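PDB 4OVJ: extracellular solute-binding protein family 1 from Alicyclobacillus acidocaldarius subsp. acidocaldarius, which probably captures a solute outside the cell and delivers it to an ABC-type transporter, as family 1 extracellular solute-binding proteins do. Local coordinates for residues N137-Y143 with A256-N262; R157-W163 with L279-P284; T187-A192 with T213-Y217. Residues are numbered along the deposited sequence.

Interaction 1: residues N137-Y143 with A256-N262; sequences NNYAVIY and AELTWVN. With SO4 (sulfate ion), chain B.
Two antiparallel neighbours in a mixed beta-sheet meet here, in the lobe of this two-lobed binding protein that does not carry the N-terminus. Residues 139-143 and 256-260 run at 149° with axes 4.6 Å apart. Ala-140/Thr-259 and Ile-142/Glu-257 are hydrogen-bonded pairs: Ala-140 N to Thr-259 O 2.9 Å, Thr-259 N to Ala-140 O 3.0 Å, Ile-142 N to Glu-257 O 2.8 Å and Glu-257 N to Ile-142 O 2.9 Å. Tyr-139/Trp-260, Val-141/Leu-258 and Tyr-143/Ala-256 are the non-hydrogen-bonded pairs. Val-141 and Leu-258 share one face of the sheet; Ile-142 and Thr-259 share the other, CD1 to CG2 3.6 Å.

Trp-260 and Tyr-139 dominate their end of the ladder. Their CA atoms are 4.4 Å apart and their CB bonds diverge, yet with both chi1 angles in m the rings swing into a face-to-face stack, the Tyr-139 ring and the six-membered ring of Trp-260 having centroids 4.2 Å apart and planes at 26°. Beyond them Val-261 N still donates to Asn-138 O at 2.8 Å; from Val-261 on the chain turns, Val-261 and Asn-262 having helical phi/psi values. Asn-137, chi1 t, then ties down the turn: ND2 donates to Asn-262 OD1 at 2.9 Å, while Asn-262 N gives Asn-137 OD1 a weak bond of 3.4 Å.

The stacked pair presents its polar tips to a sulfate, probably from the crystallisation liquor and also bound by Ser-184: Tyr-139 OH donates to O4 at 2.8 Å, and Trp-260 NE1 to O2 at 2.9 Å.

Interaction 2: residues R157-W163 with L279-P284; sequences RVSWQQW and LPPTQP
Leu-279 opens an extended loop that runs past the N-terminus of helix 160-174. Its O takes a bond from a water (2.8 Å) that accepts from Val-158 N (3.0 Å), and its CD1 lies over one face of the Arg-157 guanidinium. Pro-280 O receives Arg-157 NE at 2.7 Å, the arginine chain fully extended. Pro-281 makes CH-pi contacts with two indole faces: CB is 3.9 Å from the centroid of the Trp-160 six-membered ring, CG 4.1 Å from that of the Trp-163 five-membered ring. Thr-282 makes the single backbone bridge, opposite Ser-159 (CA-CA 4.3 Å): Thr-282 N donates to Val-158 O at 2.8 Å and Trp-160 N to Thr-282 O at 2.9 Å. Ser-159, the N-cap (chi1 p), forms a capping box with Gln-162: Gln-162 N to Ser-159 OG 3.0 Å, Ser-159 N to Gln-162 OE1 2.9 Å. Pro-284 CG touches Ser-159 CB at 3.7 Å. Helix 185-194 flanks the loop, helix 350-365 packs on Leu-279, and strand 128-144 backs Pro-280 and Pro-281.

Interaction 3: residues T187-A192 with T213-Y217; sequences TFGYWA and TLVSY
This is a helix-helix contact built on an aromatic cluster, buried in the same lobe, where helices 185-194 and 211-226 cross. Over the segments 187-192 and 213-217 the axes approach to 10.1 Å at 119°, a wide spacing filled by Phe-188, Trp-191 and Tyr-217, all with chi1 t. Only Trp-191 of the three has its CB bond directed at the opposing helix; the CA atoms of Trp-191 and Tyr-217 are 7.1 Å apart.

Tyr-217 lies at the middle and makes two T-shaped pairs. The edge of Phe-188 meets its face (centroids 5.0 Å, planes at 65°), with Phe-188 CB 4.0 Å from the Tyr-217 ring centroid, while the edge of Tyr-217 points to the face of the Trp-191 five-membered ring (centroids 5.2 Å, planes at 68°). Tyr-217 CB sits almost squarely above that indole ring, 3.6 Å from its centroid. Leu-214, from the next turn back, lays CD1 over the Phe-188 ring, 3.8 Å from the centroid, and Thr-213 CG2 comes within 4.0 Å of Ala-192 CA. Helix 377-392 packs against this assembly through Phe-384, which touches both Leu-214 and Tyr-217.

Trp-191 NE1 makes a weak hydrogen bond to Thr-213 O at 3.0 Å; a much shorter one has Tyr-217 OH donating to Thr-187 OG1 at 2.6 Å.

All three contacts fall in one lobe and meet around the loop 279-284. Interactions 2 and 3, with centres about 13 Å apart, are joined by Tyr-190, whose OH lies 2.7 Å from Pro-281 O in a hydrogen bond, and by Trp-160 NE1 against Trp-191 CE3 at 3.5 Å. Interaction 1, its centre about 14 Å from that of interaction 2, packs on the same loop, Leu-258 CD1 3.7 Å from Pro-280 CB, and on helix 160-174, Val-141 CG1 3.7 Å from Trp-163 CZ2. Toward interaction 3, Tyr-139 OH lies against Thr-187 N at 3.3 Å. The sulfate of interaction 1 lies about 4 Å from the Thr-187 side chain, and may mark a polar pocket.

Interaction 1: residues N137-Y143 with A256-N262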
# COMPACT_ATOMS: atom_id res chain seq x y z
N ASN A 137 1.41 -3.48 1.08
CA ASN A 137 0.11 -3.55 0.44
C ASN A 137 0.30 -3.27 -1.05
O ASN A 137 1.27 -2.64 -1.45
CB ASN A 137 -0.83 -2.53 1.07
CG ASN A 137 -2.30 -2.91 0.99
OD1 ASN A 137 -2.71 -3.88 0.34
ND2 ASN A 137 -3.11 -2.14 1.70
N ASN A 138 -0.63 -3.73 -1.87
CA ASN A 138 -0.63 -3.35 -3.27
C ASN A 138 -2.02 -3.57 -3.86
O ASN A 138 -2.87 -4.21 -3.26
CB ASN A 138 0.42 -4.13 -4.05
CG ASN A 138 0.24 -5.63 -3.96
OD1 ASN A 138 0.84 -6.29 -3.12
ND2 ASN A 138 -0.59 -6.19 -4.85
N TYR A 139 -2.23 -3.01 -5.04
CA TYR A 139 -3.49 -3.18 -5.74
C TYR A 139 -3.67 -4.61 -6.24
O TYR A 139 -2.71 -5.29 -6.60
CB TYR A 139 -3.58 -2.21 -6.92
CG TYR A 139 -4.02 -0.82 -6.53
CD1 TYR A 139 -5.25 -0.62 -5.91
CD2 TYR A 139 -3.24 0.30 -6.84
CE1 TYR A 139 -5.68 0.65 -5.57
CE2 TYR A 139 -3.67 1.57 -6.50
CZ TYR A 139 -4.89 1.74 -5.87
OH TYR A 139 -5.33 2.99 -5.52
N ALA A 140 -4.92 -5.04 -6.27
CA ALA A 140 -5.31 -6.31 -6.86
C ALA A 140 -6.72 -6.16 -7.41
O ALA A 140 -7.46 -5.28 -6.99
CB ALA A 140 -5.31 -7.39 -5.80
N VAL A 141 -7.05 -7.01 -8.36
CA VAL A 141 -8.44 -7.24 -8.73
C VAL A 141 -8.95 -8.36 -7.85
O VAL A 141 -8.40 -9.46 -7.85
CB VAL A 141 -8.58 -7.60 -10.21
CG1 VAL A 141 -10.01 -7.97 -10.53
CG2 VAL A 141 -8.11 -6.45 -11.08
N ILE A 142 -9.98 -8.06 -7.07
CA ILE A 142 -10.65 -9.02 -6.21
C ILE A 142 -11.94 -9.37 -6.92
O ILE A 142 -12.78 -8.50 -7.19
CB ILE A 142 -10.95 -8.44 -4.82
CG1 ILE A 142 -9.68 -7.83 -4.21
CG2 ILE A 142 -11.51 -9.54 -3.92
CD1 ILE A 142 -9.85 -7.25 -2.83
N TYR A 143 -12.10 -10.64 -7.26
CA TYR A 143 -13.21 -11.03 -8.13
C TYR A 143 -13.93 -12.30 -7.67
O TYR A 143 -13.36 -13.16 -7.00
CB TYR A 143 -12.74 -11.17 -9.59
CG TYR A 143 -11.81 -12.32 -9.84
CD1 TYR A 143 -10.44 -12.22 -9.58
CD2 TYR A 143 -12.28 -13.52 -10.35
CE1 TYR A 143 -9.59 -13.29 -9.81
CE2 TYR A 143 -11.43 -14.59 -10.58
CZ TYR A 143 -10.09 -14.47 -10.30
OH TYR A 143 -9.25 -15.53 -10.50
N ALA A 256 -16.70 -7.75 -8.94
CA ALA A 256 -15.26 -7.50 -8.81
C ALA A 256 -14.99 -6.08 -8.37
O ALA A 256 -15.80 -5.19 -8.57
CB ALA A 256 -14.52 -7.75 -10.13
N GLU A 257 -13.79 -5.88 -7.84
CA GLU A 257 -13.34 -4.58 -7.42
C GLU A 257 -11.81 -4.53 -7.50
O GLU A 257 -11.13 -5.47 -7.07
CB GLU A 257 -13.83 -4.38 -5.99
CG GLU A 257 -13.57 -3.04 -5.40
CD GLU A 257 -14.37 -2.82 -4.12
OE1 GLU A 257 -15.05 -3.75 -3.57
OE2 GLU A 257 -14.32 -1.68 -3.68
N LEU A 258 -11.29 -3.46 -8.09
CA LEU A 258 -9.87 -3.15 -8.14
C LEU A 258 -9.59 -2.30 -6.91
O LEU A 258 -10.07 -1.17 -6.83
CB LEU A 258 -9.53 -2.36 -9.41
CG LEU A 258 -8.15 -1.70 -9.45
CD1 LEU A 258 -7.08 -2.77 -9.40
CD2 LEU A 258 -8.01 -0.82 -10.68
N THR A 259 -8.87 -2.86 -5.95
CA THR A 259 -8.62 -2.15 -4.70
C THR A 259 -7.39 -2.72 -4.02
O THR A 259 -6.71 -3.58 -4.59
CB THR A 259 -9.83 -2.24 -3.76
OG1 THR A 259 -9.62 -1.41 -2.61
CG2 THR A 259 -10.06 -3.68 -3.34
N TRP A 260 -7.09 -2.24 -2.83
CA TRP A 260 -5.95 -2.75 -2.09
C TRP A 260 -6.19 -4.19 -1.65
O TRP A 260 -7.28 -4.55 -1.19
CB TRP A 260 -5.64 -1.87 -0.89
CG TRP A 260 -5.29 -0.51 -1.35
CD1 TRP A 260 -6.14 0.56 -1.52
CD2 TRP A 260 -4.00 -0.08 -1.78
NE1 TRP A 260 -5.44 1.64 -2.03
CE2 TRP A 260 -4.12 1.28 -2.18
CE3 TRP A 260 -2.75 -0.70 -1.86
CZ2 TRP A 260 -3.04 2.02 -2.66
CZ3 TRP A 260 -1.66 0.05 -2.33
CH2 TRP A 260 -1.82 1.39 -2.72
N VAL A 261 -5.16 -5.02 -1.80
CA VAL A 261 -5.31 -6.44 -1.59
C VAL A 261 -5.73 -6.80 -0.16
O VAL A 261 -6.40 -7.80 0.04
CB VAL A 261 -4.05 -7.22 -2.04
CG1 VAL A 261 -2.90 -7.03 -1.06
CG2 VAL A 261 -4.37 -8.69 -2.21
N ASN A 262 -5.37 -5.95 0.80
CA ASN A 262 -5.72 -6.12 2.21
C ASN A 262 -7.22 -6.27 2.44
O ASN A 262 -7.63 -6.90 3.41
CB ASN A 262 -5.19 -4.96 3.07
CG ASN A 262 -6.02 -3.68 2.95
OD1 ASN A 262 -5.91 -2.94 1.98
ND2 ASN A 262 -6.83 -3.39 3.98
S SO4 B . -8.08 3.93 -3.37
O1 SO4 B . -8.82 5.21 -3.49
O2 SO4 B . -6.73 4.15 -2.78
O3 SO4 B . -8.82 3.03 -2.47
O4 SO4 B . -7.97 3.32 -4.71

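Interaction 2: residues R157-W163 with L279-P284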
# COMPACT_ATOMS: atom_id res chain seq x y z
N ARG A 157 -3.22 -12.35 -15.52
CA ARG A 157 -3.11 -10.93 -15.72
C ARG A 157 -3.44 -10.59 -17.17
O ARG A 157 -2.97 -11.28 -18.09
CB ARG A 157 -1.74 -10.42 -15.36
CG ARG A 157 -1.75 -8.96 -15.00
CD ARG A 157 -0.36 -8.44 -14.69
NE ARG A 157 -0.44 -7.11 -14.11
CZ ARG A 157 0.59 -6.31 -13.90
NH1 ARG A 157 1.82 -6.73 -14.18
NH2 ARG A 157 0.39 -5.11 -13.37
N VAL A 158 -4.22 -9.54 -17.38
CA VAL A 158 -4.64 -9.17 -18.72
C VAL A 158 -4.42 -7.68 -18.95
O VAL A 158 -4.16 -6.94 -18.01
CB VAL A 158 -6.12 -9.51 -18.96
CG1 VAL A 158 -6.34 -11.01 -18.99
CG2 VAL A 158 -7.01 -8.85 -17.93
N SER A 159 -4.53 -7.27 -20.21
CA SER A 159 -4.49 -5.85 -20.55
C SER A 159 -5.82 -5.19 -20.22
O SER A 159 -6.84 -5.86 -20.06
CB SER A 159 -4.23 -5.66 -22.03
OG SER A 159 -5.36 -6.10 -22.76
N TRP A 160 -5.81 -3.86 -20.16
CA TRP A 160 -7.06 -3.12 -19.92
C TRP A 160 -8.13 -3.45 -20.97
O TRP A 160 -9.30 -3.63 -20.63
CB TRP A 160 -6.79 -1.61 -19.93
CG TRP A 160 -6.08 -1.08 -18.73
CD1 TRP A 160 -4.85 -0.52 -18.71
CD2 TRP A 160 -6.58 -0.99 -17.40
NE1 TRP A 160 -4.53 -0.13 -17.44
CE2 TRP A 160 -5.59 -0.39 -16.62
CE3 TRP A 160 -7.78 -1.38 -16.78
CZ2 TRP A 160 -5.75 -0.16 -15.25
CZ3 TRP A 160 -7.95 -1.14 -15.44
CH2 TRP A 160 -6.93 -0.53 -14.68
N GLN A 161 -7.75 -3.53 -22.24
CA GLN A 161 -8.74 -3.84 -23.28
C GLN A 161 -9.22 -5.29 -23.19
O GLN A 161 -10.41 -5.57 -23.38
CB GLN A 161 -8.18 -3.51 -24.67
CG GLN A 161 -8.09 -2.01 -24.93
CD GLN A 161 -9.47 -1.38 -25.07
OE1 GLN A 161 -10.34 -1.94 -25.74
NE2 GLN A 161 -9.70 -0.24 -24.41
N GLN A 162 -8.33 -6.22 -22.86
CA GLN A 162 -8.76 -7.59 -22.64
C GLN A 162 -9.72 -7.68 -21.45
O GLN A 162 -10.71 -8.39 -21.49
CB GLN A 162 -7.57 -8.51 -22.43
CG GLN A 162 -6.70 -8.71 -23.67
CD GLN A 162 -5.35 -9.36 -23.38
OE1 GLN A 162 -4.85 -9.36 -22.25
NE2 GLN A 162 -4.74 -9.89 -24.42
N TRP A 163 -9.40 -6.95 -20.39
CA TRP A 163 -10.23 -6.88 -19.22
C TRP A 163 -11.62 -6.33 -19.53
O TRP A 163 -12.62 -6.90 -19.10
CB TRP A 163 -9.52 -6.04 -18.15
CG TRP A 163 -10.21 -6.00 -16.83
CD1 TRP A 163 -10.61 -4.88 -16.17
CD2 TRP A 163 -10.57 -7.11 -16.00
NE1 TRP A 163 -11.18 -5.22 -14.96
CE2 TRP A 163 -11.16 -6.58 -14.83
CE3 TRP A 163 -10.43 -8.50 -16.11
CZ2 TRP A 163 -11.63 -7.38 -13.80
CZ3 TRP A 163 -10.89 -9.30 -15.08
CH2 TRP A 163 -11.49 -8.74 -13.95
N LEU A 279 -3.52 -9.84 -10.40
CA LEU A 279 -2.81 -8.57 -10.53
C LEU A 279 -3.63 -7.64 -11.42
O LEU A 279 -4.33 -8.09 -12.33
CB LEU A 279 -1.41 -8.77 -11.11
CG LEU A 279 -0.47 -9.58 -10.23
CD1 LEU A 279 0.84 -9.81 -10.97
CD2 LEU A 279 -0.23 -8.91 -8.88
N PRO A 280 -3.53 -6.32 -11.19
CA PRO A 280 -4.34 -5.40 -11.98
C PRO A 280 -3.91 -5.32 -13.45
O PRO A 280 -2.78 -5.70 -13.80
CB PRO A 280 -4.19 -4.05 -11.27
CG PRO A 280 -3.18 -4.24 -10.22
CD PRO A 280 -2.73 -5.66 -10.16
N PRO A 281 -4.82 -4.88 -14.32
CA PRO A 281 -4.54 -4.98 -15.75
C PRO A 281 -3.38 -4.12 -16.22
O PRO A 281 -3.04 -3.13 -15.58
CB PRO A 281 -5.84 -4.51 -16.40
CG PRO A 281 -6.88 -4.77 -15.40
CD PRO A 281 -6.22 -4.48 -14.09
N THR A 282 -2.80 -4.54 -17.33
CA THR A 282 -1.65 -3.90 -17.90
C THR A 282 -1.99 -3.01 -19.09
O THR A 282 -3.06 -3.14 -19.70
CB THR A 282 -0.62 -4.96 -18.35
OG1 THR A 282 -1.21 -5.81 -19.33
CG2 THR A 282 -0.17 -5.78 -17.17
N GLN A 283 -1.05 -2.12 -19.42
CA GLN A 283 -1.16 -1.27 -20.60
C GLN A 283 -0.16 -1.72 -21.66
O GLN A 283 1.03 -1.54 -21.48
CB GLN A 283 -0.87 0.18 -20.24
CG GLN A 283 -0.86 1.12 -21.42
CD GLN A 283 -2.16 1.11 -22.18
OE1 GLN A 283 -3.22 1.37 -21.61
NE2 GLN A 283 -2.10 0.78 -23.46
N PRO A 284 -0.65 -2.26 -22.78
CA PRO A 284 0.27 -2.60 -23.87
C PRO A 284 1.02 -1.37 -24.37
O PRO A 284 0.44 -0.29 -24.53
CB PRO A 284 -0.66 -3.19 -24.92
CG PRO A 284 -1.81 -3.75 -24.12
CD PRO A 284 -2.01 -2.75 -23.02
O HOH W 1 -5.33 -8.26 -14.91

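Interaction 3: residues T187-A192 with T213-Y217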
# COMPACT_ATOMS: atom_id res chain seq x y z
N THR A 187 -5.97 4.96 -8.11
CA THR A 187 -6.00 4.07 -9.29
C THR A 187 -5.59 4.82 -10.55
O THR A 187 -5.00 4.24 -11.46
CB THR A 187 -7.33 3.33 -9.54
OG1 THR A 187 -8.37 4.25 -9.87
CG2 THR A 187 -7.71 2.47 -8.35
N PHE A 188 -5.91 6.11 -10.62
CA PHE A 188 -5.37 6.92 -11.69
C PHE A 188 -3.82 6.96 -11.63
O PHE A 188 -3.15 6.91 -12.66
CB PHE A 188 -5.94 8.34 -11.73
CG PHE A 188 -5.32 9.15 -12.82
CD1 PHE A 188 -5.44 8.75 -14.14
CD2 PHE A 188 -4.54 10.26 -12.53
CE1 PHE A 188 -4.79 9.44 -15.15
CE2 PHE A 188 -3.91 10.96 -13.54
CZ PHE A 188 -4.03 10.55 -14.85
N GLY A 189 -3.26 7.02 -10.42
CA GLY A 189 -1.82 6.97 -10.25
C GLY A 189 -1.19 5.76 -10.92
O GLY A 189 -0.15 5.86 -11.55
N TYR A 190 -1.84 4.62 -10.78
CA TYR A 190 -1.45 3.37 -11.42
C TYR A 190 -1.45 3.50 -12.95
O TYR A 190 -0.46 3.20 -13.60
CB TYR A 190 -2.37 2.25 -10.94
CG TYR A 190 -2.14 0.90 -11.57
CD1 TYR A 190 -1.11 0.07 -11.15
CD2 TYR A 190 -2.98 0.46 -12.58
CE1 TYR A 190 -0.92 -1.17 -11.75
CE2 TYR A 190 -2.79 -0.77 -13.18
CZ TYR A 190 -1.77 -1.58 -12.76
OH TYR A 190 -1.59 -2.79 -13.35
N TRP A 191 -2.54 4.01 -13.50
CA TRP A 191 -2.66 4.31 -14.93
C TRP A 191 -1.59 5.28 -15.42
O TRP A 191 -0.97 5.05 -16.45
CB TRP A 191 -4.06 4.87 -15.20
CG TRP A 191 -4.39 5.18 -16.64
CD1 TRP A 191 -4.07 6.31 -17.32
CD2 TRP A 191 -5.15 4.37 -17.54
NE1 TRP A 191 -4.57 6.25 -18.60
CE2 TRP A 191 -5.25 5.08 -18.75
CE3 TRP A 191 -5.79 3.13 -17.42
CZ2 TRP A 191 -5.94 4.57 -19.86
CZ3 TRP A 191 -6.48 2.62 -18.53
CH2 TRP A 191 -6.54 3.34 -19.72
N ALA A 192 -1.39 6.36 -14.68
CA ALA A 192 -0.40 7.35 -15.07
C ALA A 192 0.98 6.72 -15.14
O ALA A 192 1.71 6.96 -16.10
CB ALA A 192 -0.38 8.51 -14.10
N THR A 213 -3.42 11.56 -20.89
CA THR A 213 -3.35 10.40 -20.00
C THR A 213 -4.58 10.30 -19.10
O THR A 213 -5.15 9.22 -18.90
CB THR A 213 -2.10 10.50 -19.15
OG1 THR A 213 -0.97 10.54 -20.03
CG2 THR A 213 -1.99 9.33 -18.17
N LEU A 214 -5.01 11.43 -18.55
CA LEU A 214 -6.19 11.44 -17.70
C LEU A 214 -7.47 11.21 -18.51
O LEU A 214 -8.33 10.45 -18.11
CB LEU A 214 -6.29 12.74 -16.91
CG LEU A 214 -7.52 12.93 -16.02
CD1 LEU A 214 -7.71 11.74 -15.09
CD2 LEU A 214 -7.34 14.22 -15.23
N VAL A 215 -7.57 11.84 -19.68
CA VAL A 215 -8.76 11.65 -20.52
C VAL A 215 -8.90 10.19 -20.97
O VAL A 215 -10.01 9.66 -21.01
CB VAL A 215 -8.78 12.62 -21.72
CG1 VAL A 215 -9.91 12.27 -22.67
CG2 VAL A 215 -8.95 14.04 -21.22
N SER A 216 -7.79 9.53 -21.29
CA SER A 216 -7.88 8.13 -21.73
C SER A 216 -8.37 7.23 -20.58
O SER A 216 -9.16 6.31 -20.80
CB SER A 216 -6.56 7.63 -22.34
OG SER A 216 -5.53 7.57 -21.37
N TYR A 217 -7.94 7.54 -19.36
CA TYR A 217 -8.42 6.82 -18.18
C TYR A 217 -9.91 7.05 -17.98
O TYR A 217 -10.70 6.11 -17.81
CB TYR A 217 -7.64 7.31 -16.97
CG TYR A 217 -8.09 6.91 -15.60
CD1 TYR A 217 -7.65 5.74 -15.01
CD2 TYR A 217 -8.88 7.75 -14.85
CE1 TYR A 217 -8.01 5.39 -13.72
CE2 TYR A 217 -9.25 7.42 -13.56
CZ TYR A 217 -8.81 6.24 -13.00
OH TYR A 217 -9.15 5.93 -11.72